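Local coordinates for protein probable 2-phosphosulfolactate phosphatase (Clostridium acetobutylicum, PDB 1VR0) that probably catalyses the magnesium-dependent hydrolysis of (2R)-O-phospho-3-sulfolactate to (2R)-3-sulfolactate and phosphate, at residues Lys215-Glu219 / Leu220-Lys224; Ser44-Thr47 / Thr48-Asn52; Glu202-Lys205 / Gly206-Tyr210. All blocks are in the same frame, centred on the assembly; numbering follows the deposited sequence.

Interaction 1: Lys215-Glu219 / Leu220-Lys224; sequences KRIME and LGLKK
A Schellman motif closes helix 212-219 here, folding L220, G221 and L222 back onto R216, I217 and M218 at the sulfolactate pocket. Two nested backbone bonds define it, a 6→1 bond from L222 N to I217 O at 3.1 Å and, inside it, a 5→2 bond from G221 N to M218 O at 2.9 Å. The latter donor stands well above the carbonyl plane, at a C=O...N angle of 114°. Glycine suits the turn because phi at G221 is positive (70°), a value other residues adopt less readily. L222 then takes the N-cap position of helix 223-229.

R216 leaves the helix with CG trans to its backbone N and turns at chi2 (55°), which brings the guanidinium slantwise across the L220 side chain. The leucine's CD2 sits over one face of that flat group, 3.8 Å from R216 NH2 and displaced from its centre. At the guanidinium edge, in its plane, NH1 makes a salt bridge to E219 OE2 (2.9 Å) whose hydrogen bond is weak, while NH2 donates to K84 O; together these may limit its rotation. R216 and L220 both touch the bound (2R)-3-sulfolactic acid, the arginine probably offering charge to the anionic ligand and the leucine an apolar surface. I217, by contrast, is buried and meets L222 nearly at a right angle, its CG2 3.8 Å from L222 CB.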
loop_
_atom_site.group_PDB
_atom_site.type_symbol
_atom_site.label_atom_id
_atom_site.label_comp_id
_atom_site.label_asym_id
_atom_site.label_seq_id
_atom_site.Cartn_x
_atom_site.Cartn_y
_atom_site.Cartn_z
ATOM N N LYS A 215 17.672 -8.342 2.100
ATOM C CA LYS A 215 18.759 -9.026 1.383
ATOM C C LYS A 215 19.837 -8.005 1.079
ATOM O O LYS A 215 21.018 -8.331 1.096
ATOM C CB LYS A 215 18.353 -9.761 0.083
ATOM C CG LYS A 215 17.095 -10.645 0.194
ATOM C CD LYS A 215 16.903 -11.548 -1.065
ATOM C CE LYS A 215 15.383 -11.851 -1.388
ATOM N NZ LYS A 215 15.238 -12.847 -2.567
ATOM N N ARG A 216 19.429 -6.772 0.801
ATOM C CA ARG A 216 20.395 -5.717 0.503
ATOM C C ARG A 216 21.272 -5.379 1.724
ATOM O O ARG A 216 22.521 -5.274 1.626
ATOM C CB ARG A 216 19.681 -4.451 0.017
ATOM C CG ARG A 216 20.609 -3.309 -0.348
ATOM C CD ARG A 216 21.632 -3.723 -1.351
ATOM N NE ARG A 216 22.583 -2.660 -1.663
ATOM C CZ ARG A 216 23.730 -2.851 -2.324
ATOM N NH1 ARG A 216 24.080 -4.058 -2.763
ATOM N NH2 ARG A 216 24.529 -1.834 -2.569
ATOM N N ILE A 217 20.600 -5.224 2.858
ATOM C CA ILE A 217 21.249 -4.967 4.124
ATOM C C ILE A 217 22.251 -6.098 4.446
ATOM O O ILE A 217 23.354 -5.853 4.944
ATOM C CB ILE A 217 20.164 -4.809 5.241
ATOM C CG1 ILE A 217 19.302 -3.538 5.030
ATOM C CG2 ILE A 217 20.747 -4.830 6.660
ATOM C CD1 ILE A 217 20.041 -2.268 4.915
HETATM N N MSE A 218 21.881 -7.333 4.126
HETATM C CA MSE A 218 22.756 -8.448 4.382
HETATM C C MSE A 218 23.928 -8.452 3.446
HETATM O O MSE A 218 25.041 -8.757 3.881
HETATM C CB MSE A 218 22.017 -9.770 4.325
HETATM C CG MSE A 218 21.092 -10.040 5.518
HETATM SE SE MSE A 218 21.845 -9.664 7.347
HETATM C CE MSE A 218 21.399 -7.836 7.594
ATOM N N GLU A 219 23.736 -8.135 2.167
ATOM C CA GLU A 219 24.867 -8.235 1.268
ATOM C C GLU A 219 25.825 -7.073 1.494
ATOM O O GLU A 219 26.947 -7.126 1.055
ATOM C CB GLU A 219 24.466 -8.404 -0.201
ATOM C CG GLU A 219 23.870 -7.194 -0.901
ATOM C CD GLU A 219 23.955 -7.264 -2.461
ATOM O OE1 GLU A 219 24.976 -7.762 -3.010
ATOM O OE2 GLU A 219 23.005 -6.759 -3.134
ATOM N N LEU A 220 25.402 -6.045 2.225
ATOM C CA LEU A 220 26.316 -4.993 2.654
ATOM C C LEU A 220 27.006 -5.296 4.000
ATOM O O LEU A 220 27.764 -4.477 4.486
ATOM C CB LEU A 220 25.574 -3.654 2.750
ATOM C CG LEU A 220 25.149 -2.983 1.444
ATOM C CD1 LEU A 220 24.241 -1.808 1.708
ATOM C CD2 LEU A 220 26.360 -2.551 0.628
ATOM N N GLY A 221 26.731 -6.459 4.600
ATOM C CA GLY A 221 27.337 -6.874 5.877
ATOM C C GLY A 221 26.856 -6.081 7.084
ATOM O O GLY A 221 27.586 -5.897 8.054
ATOM N N LEU A 222 25.606 -5.635 7.044
ATOM C CA LEU A 222 25.081 -4.750 8.058
ATOM C C LEU A 222 24.245 -5.457 9.107
ATOM O O LEU A 222 23.314 -4.891 9.645
ATOM C CB LEU A 222 24.248 -3.685 7.367
ATOM C CG LEU A 222 25.061 -2.956 6.304
ATOM C CD1 LEU A 222 24.156 -1.966 5.629
ATOM C CD2 LEU A 222 26.275 -2.260 6.944
ATOM N N LYS A 223 24.587 -6.707 9.404
ATOM C CA LYS A 223 23.928 -7.470 10.465
ATOM C C LYS A 223 23.842 -6.689 11.790
ATOM O O LYS A 223 22.786 -6.658 12.414
ATOM C CB LYS A 223 24.668 -8.788 10.678
ATOM C CG LYS A 223 23.880 -9.789 11.504
ATOM C CD LYS A 223 24.733 -10.979 11.935
ATOM C CE LYS A 223 23.900 -11.988 12.738
ATOM N NZ LYS A 223 24.763 -13.048 13.376
ATOM N N LYS A 224 24.936 -6.035 12.186
ATOM C CA LYS A 224 24.960 -5.217 13.409
ATOM C C LYS A 224 23.921 -4.099 13.362
ATOM O O LYS A 224 23.217 -3.882 14.343
ATOM C CB LYS A 224 26.323 -4.568 13.643
ATOM C CG LYS A 224 27.514 -5.502 13.628
ATOM C CD LYS A 224 28.023 -5.786 15.007
ATOM C CE LYS A 224 29.320 -6.632 14.982
ATOM N NZ LYS A 224 30.532 -5.788 14.815
#

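Interaction 2: Ser44-Thr47 / Thr48-Asn52; sequences SVIT and TALNN
T48 turns its hydroxyl back along the helix to S44, one turn earlier, and the two are joined twice. With OG1 placed beside its own backbone N (chi1 -64°), T48 donates from OG1 to S44 O at 2.7 Å, while T48 N reaches the same S44 O at 3.1 Å. The two donors come from opposite faces of the carbonyl plane, so the oxygen is gripped between them. A threonine can be buried here because its hydroxyl has this acceptor close by; OG1 is also hydrogen-bonded to Y228 OH. T47 finds a similar solution one residue earlier, bonding through OG1 to T43 O, and S44 OG pairs with M39 O.

The apolar side chains lie differently. I46 and L50 run side by side and point the same way, as residues four apart on a helix do, and I46 CG2 touches L50 CD1 at 3.6 Å. This branched pair rests on I246 of strand 245-246. V45 and A49 are likewise one turn apart: V45 and I46 pack on M112, and A49 on L110, both of strand 109-113. The short methyl of A49 suits a helix that lies close to a sheet.

Beneath these side chains the backbone bonds are regular. A49 N meets V45 O at 2.8 Å with an N-H...O angle of 174°, L50 N meets I46 O at 3.1 Å, and N51 N bonds to T47 O. Helix 42-51 follows strand 33-37 and the pocket residues D38, L40 and R41, and leads on to strand 56-59 of the second sheet. It is thus a largely buried helix packed between strands of the two sheets, as in layered alpha/beta proteins.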
loop_
_atom_site.group_PDB
_atom_site.type_symbol
_atom_site.label_atom_id
_atom_site.label_comp_id
_atom_site.label_asym_id
_atom_site.label_seq_id
_atom_site.Cartn_x
_atom_site.Cartn_y
_atom_site.Cartn_z
ATOM N N SER A 44 16.471 5.658 11.890
ATOM C CA SER A 44 17.205 5.090 13.021
ATOM C C SER A 44 18.478 5.894 13.276
ATOM O O SER A 44 18.863 6.086 14.433
ATOM C CB SER A 44 17.529 3.620 12.777
ATOM O OG SER A 44 16.313 2.902 12.719
ATOM N N VAL A 45 19.101 6.367 12.196
ATOM C CA VAL A 45 20.253 7.244 12.311
ATOM C C VAL A 45 19.841 8.593 12.940
ATOM O O VAL A 45 20.378 9.021 13.948
ATOM C CB VAL A 45 20.935 7.487 10.952
ATOM C CG1 VAL A 45 21.791 8.688 11.026
ATOM C CG2 VAL A 45 21.757 6.259 10.515
ATOM N N ILE A 46 18.879 9.255 12.355
ATOM C CA ILE A 46 18.465 10.546 12.866
ATOM C C ILE A 46 18.127 10.468 14.369
ATOM O O ILE A 46 18.584 11.299 15.154
ATOM C CB ILE A 46 17.286 11.101 12.079
ATOM C CG1 ILE A 46 17.751 11.477 10.677
ATOM C CG2 ILE A 46 16.696 12.319 12.775
ATOM C CD1 ILE A 46 16.697 11.322 9.637
ATOM N N THR A 47 17.330 9.471 14.734
ATOM C CA THR A 47 16.906 9.264 16.092
ATOM C C THR A 47 18.105 9.062 17.039
ATOM O O THR A 47 18.164 9.642 18.116
ATOM C CB THR A 47 15.985 8.028 16.157
ATOM O OG1 THR A 47 14.789 8.294 15.419
ATOM C CG2 THR A 47 15.599 7.709 17.605
ATOM N N THR A 48 19.054 8.232 16.617
ATOM C CA THR A 48 20.210 7.923 17.414
ATOM C C THR A 48 21.117 9.169 17.579
ATOM O O THR A 48 21.535 9.527 18.695
ATOM C CB THR A 48 20.970 6.736 16.786
ATOM O OG1 THR A 48 20.134 5.577 16.812
ATOM C CG2 THR A 48 22.266 6.432 17.532
ATOM N N ALA A 49 21.393 9.827 16.473
ATOM C CA ALA A 49 22.276 10.948 16.476
ATOM C C ALA A 49 21.793 12.044 17.413
ATOM O O ALA A 49 22.573 12.551 18.238
ATOM C CB ALA A 49 22.402 11.475 15.075
ATOM N N LEU A 50 20.509 12.392 17.290
ATOM C CA LEU A 50 19.902 13.423 18.116
ATOM C C LEU A 50 19.848 13.059 19.596
ATOM O O LEU A 50 20.124 13.898 20.445
ATOM C CB LEU A 50 18.515 13.780 17.574
ATOM C CG LEU A 50 18.691 14.731 16.393
ATOM C CD1 LEU A 50 17.602 14.632 15.432
ATOM C CD2 LEU A 50 18.832 16.162 16.898
ATOM N N ASN A 51 19.557 11.800 19.870
ATOM C CA ASN A 51 19.641 11.249 21.203
ATOM C C ASN A 51 21.048 11.320 21.795
ATOM O O ASN A 51 21.190 11.391 22.994
ATOM C CB ASN A 51 19.198 9.784 21.180
ATOM C CG ASN A 51 19.014 9.216 22.564
ATOM O OD1 ASN A 51 18.228 9.724 23.353
ATOM N ND2 ASN A 51 19.754 8.165 22.869
ATOM N N ASN A 52 22.076 11.258 20.954
ATOM C CA ASN A 52 23.462 11.371 21.416
ATOM C C ASN A 52 24.014 12.801 21.416
ATOM O O ASN A 52 25.223 12.990 21.453
ATOM C CB ASN A 52 24.368 10.495 20.557
ATOM C CG ASN A 52 24.117 9.023 20.749
ATOM O OD1 ASN A 52 23.484 8.613 21.718
ATOM N ND2 ASN A 52 24.629 8.212 19.827
#

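Interaction 3: Glu202-Lys205 / Gly206-Tyr210; sequences EDIK and GFVKY
The N-terminal end of the short helix 205-208 is built here: I204 is the N-cap residue, and D203 just before it reaches forward to G206. Among the polar contacts, G206 N donates to D203 OD2 at 3.2 Å, from above the carboxylate plane. The aspartate CG lies between its own backbone N and carbonyl carbon (chi1 67°), which swings the acid over the first turn, where a negative charge should interact favourably with the helix dipole. The lack of a side chain at G206 should leave room for the aspartate oxygen. I204 O takes V208 N at 3.2 Å and, weakly, F207 N.

Of the apolar residues, I204 and V208 share one side of the turn, F207 another. I204 and V208 point the same way, and their CG2 methyls meet at 3.9 Å. Both are buried, and their branched side chains fill space between neighbouring elements: I204 packs on Y198, and V208 on I169 and F226. F207, also buried, reaches the dimer interface, where its ring meets Y196 of the second subunit edge-to-face.

The two lysines, K205 and K209, run extended past F226, their NZ atoms 6.8 Å apart. K205 NZ forms a weak, long ion pair with E227, and K209 CG rests 3.6 Å from K205 O.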
loop_
_atom_site.group_PDB
_atom_site.type_symbol
_atom_site.label_atom_id
_atom_site.label_comp_id
_atom_site.label_asym_id
_atom_site.label_seq_id
_atom_site.Cartn_x
_atom_site.Cartn_y
_atom_site.Cartn_z
ATOM N N GLU A 202 5.402 -9.597 16.974
ATOM C CA GLU A 202 5.837 -8.528 17.885
ATOM C C GLU A 202 7.328 -8.310 17.993
ATOM O O GLU A 202 7.780 -7.204 18.268
ATOM C CB GLU A 202 5.299 -8.770 19.288
ATOM C CG GLU A 202 3.895 -8.230 19.412
ATOM C CD GLU A 202 3.197 -8.742 20.635
ATOM O OE1 GLU A 202 3.907 -8.992 21.650
ATOM O OE2 GLU A 202 1.946 -8.897 20.575
ATOM N N ASP A 203 8.083 -9.377 17.813
ATOM C CA ASP A 203 9.542 -9.320 17.922
ATOM C C ASP A 203 10.114 -8.540 16.733
ATOM O O ASP A 203 11.256 -8.168 16.762
ATOM C CB ASP A 203 10.153 -10.731 17.946
ATOM C CG ASP A 203 9.976 -11.473 16.583
ATOM O OD1 ASP A 203 8.817 -11.601 16.087
ATOM O OD2 ASP A 203 10.997 -11.899 15.991
ATOM N N ILE A 204 9.338 -8.349 15.668
ATOM C CA ILE A 204 9.758 -7.532 14.518
ATOM C C ILE A 204 10.864 -8.165 13.660
ATOM O O ILE A 204 10.668 -8.359 12.469
ATOM C CB ILE A 204 10.136 -6.095 14.945
ATOM C CG1 ILE A 204 8.888 -5.384 15.463
ATOM C CG2 ILE A 204 10.706 -5.304 13.762
ATOM C CD1 ILE A 204 9.125 -3.990 16.088
ATOM N N LYS A 205 12.024 -8.422 14.268
ATOM C CA LYS A 205 13.186 -9.068 13.616
ATOM C C LYS A 205 12.800 -10.153 12.621
ATOM O O LYS A 205 13.238 -10.146 11.472
ATOM C CB LYS A 205 14.057 -9.756 14.665
ATOM C CG LYS A 205 15.348 -9.072 15.104
ATOM C CD LYS A 205 15.973 -9.961 16.206
ATOM C CE LYS A 205 17.395 -9.570 16.545
ATOM N NZ LYS A 205 17.966 -10.578 17.531
ATOM N N GLY A 206 11.996 -11.102 13.087
ATOM C CA GLY A 206 11.683 -12.281 12.294
ATOM C C GLY A 206 11.040 -11.949 10.963
ATOM O O GLY A 206 11.416 -12.472 9.936
ATOM N N PHE A 207 10.078 -11.047 10.982
ATOM C CA PHE A 207 9.271 -10.804 9.821
ATOM C C PHE A 207 9.968 -9.879 8.831
ATOM O O PHE A 207 9.746 -9.942 7.635
ATOM C CB PHE A 207 7.924 -10.242 10.279
ATOM C CG PHE A 207 6.916 -10.215 9.217
ATOM C CD1 PHE A 207 6.115 -11.309 8.995
ATOM C CD2 PHE A 207 6.797 -9.104 8.390
ATOM C CE1 PHE A 207 5.187 -11.293 7.957
ATOM C CE2 PHE A 207 5.859 -9.080 7.344
ATOM C CZ PHE A 207 5.057 -10.157 7.143
ATOM N N VAL A 208 10.832 -9.015 9.329
ATOM C CA VAL A 208 11.579 -8.139 8.453
ATOM C C VAL A 208 12.457 -8.951 7.485
ATOM O O VAL A 208 12.721 -8.527 6.358
ATOM C CB VAL A 208 12.458 -7.170 9.262
ATOM C CG1 VAL A 208 13.379 -6.349 8.324
ATOM C CG2 VAL A 208 11.598 -6.240 10.097
ATOM N N LYS A 209 12.902 -10.128 7.922
ATOM C CA LYS A 209 13.719 -10.978 7.047
ATOM C C LYS A 209 13.033 -11.359 5.718
ATOM O O LYS A 209 13.703 -11.778 4.800
ATOM C CB LYS A 209 14.213 -12.203 7.792
ATOM C CG LYS A 209 15.140 -11.804 8.891
ATOM C CD LYS A 209 15.643 -12.977 9.653
ATOM C CE LYS A 209 16.391 -12.547 10.881
ATOM N NZ LYS A 209 16.706 -13.720 11.682
ATOM N N TYR A 210 11.712 -11.167 5.612
ATOM C CA TYR A 210 10.988 -11.336 4.341
ATOM C C TYR A 210 11.060 -10.113 3.427
ATOM O O TYR A 210 10.709 -10.213 2.272
ATOM C CB TYR A 210 9.513 -11.686 4.601
ATOM C CG TYR A 210 9.345 -12.953 5.410
ATOM C CD1 TYR A 210 9.906 -14.144 4.976
ATOM C CD2 TYR A 210 8.635 -12.969 6.619
ATOM C CE1 TYR A 210 9.801 -15.314 5.714
ATOM C CE2 TYR A 210 8.530 -14.171 7.399
ATOM C CZ TYR A 210 9.128 -15.320 6.927
ATOM O OH TYR A 210 9.057 -16.509 7.608
#

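From the N terminus, interaction 2 comes first, inside helix 42-51, between strand 33-37 of the larger sheet and strand 56-59 of the three-stranded one. Far along the chain, interaction 3 starts helix 205-208 after helix 189-199, and interaction 1 soon ends helix 212-219 and turns into helix 223-229. The three are in series: each is local, none nests in or crosses another, and none closes a long loop. They do not touch, though nearest atoms of interactions 1 and 3 are about 6 Å apart. Helix 223-229 ties them together, since it begins within interaction 1, packs F226 on interaction 3 and bonds Y228 to interaction 2.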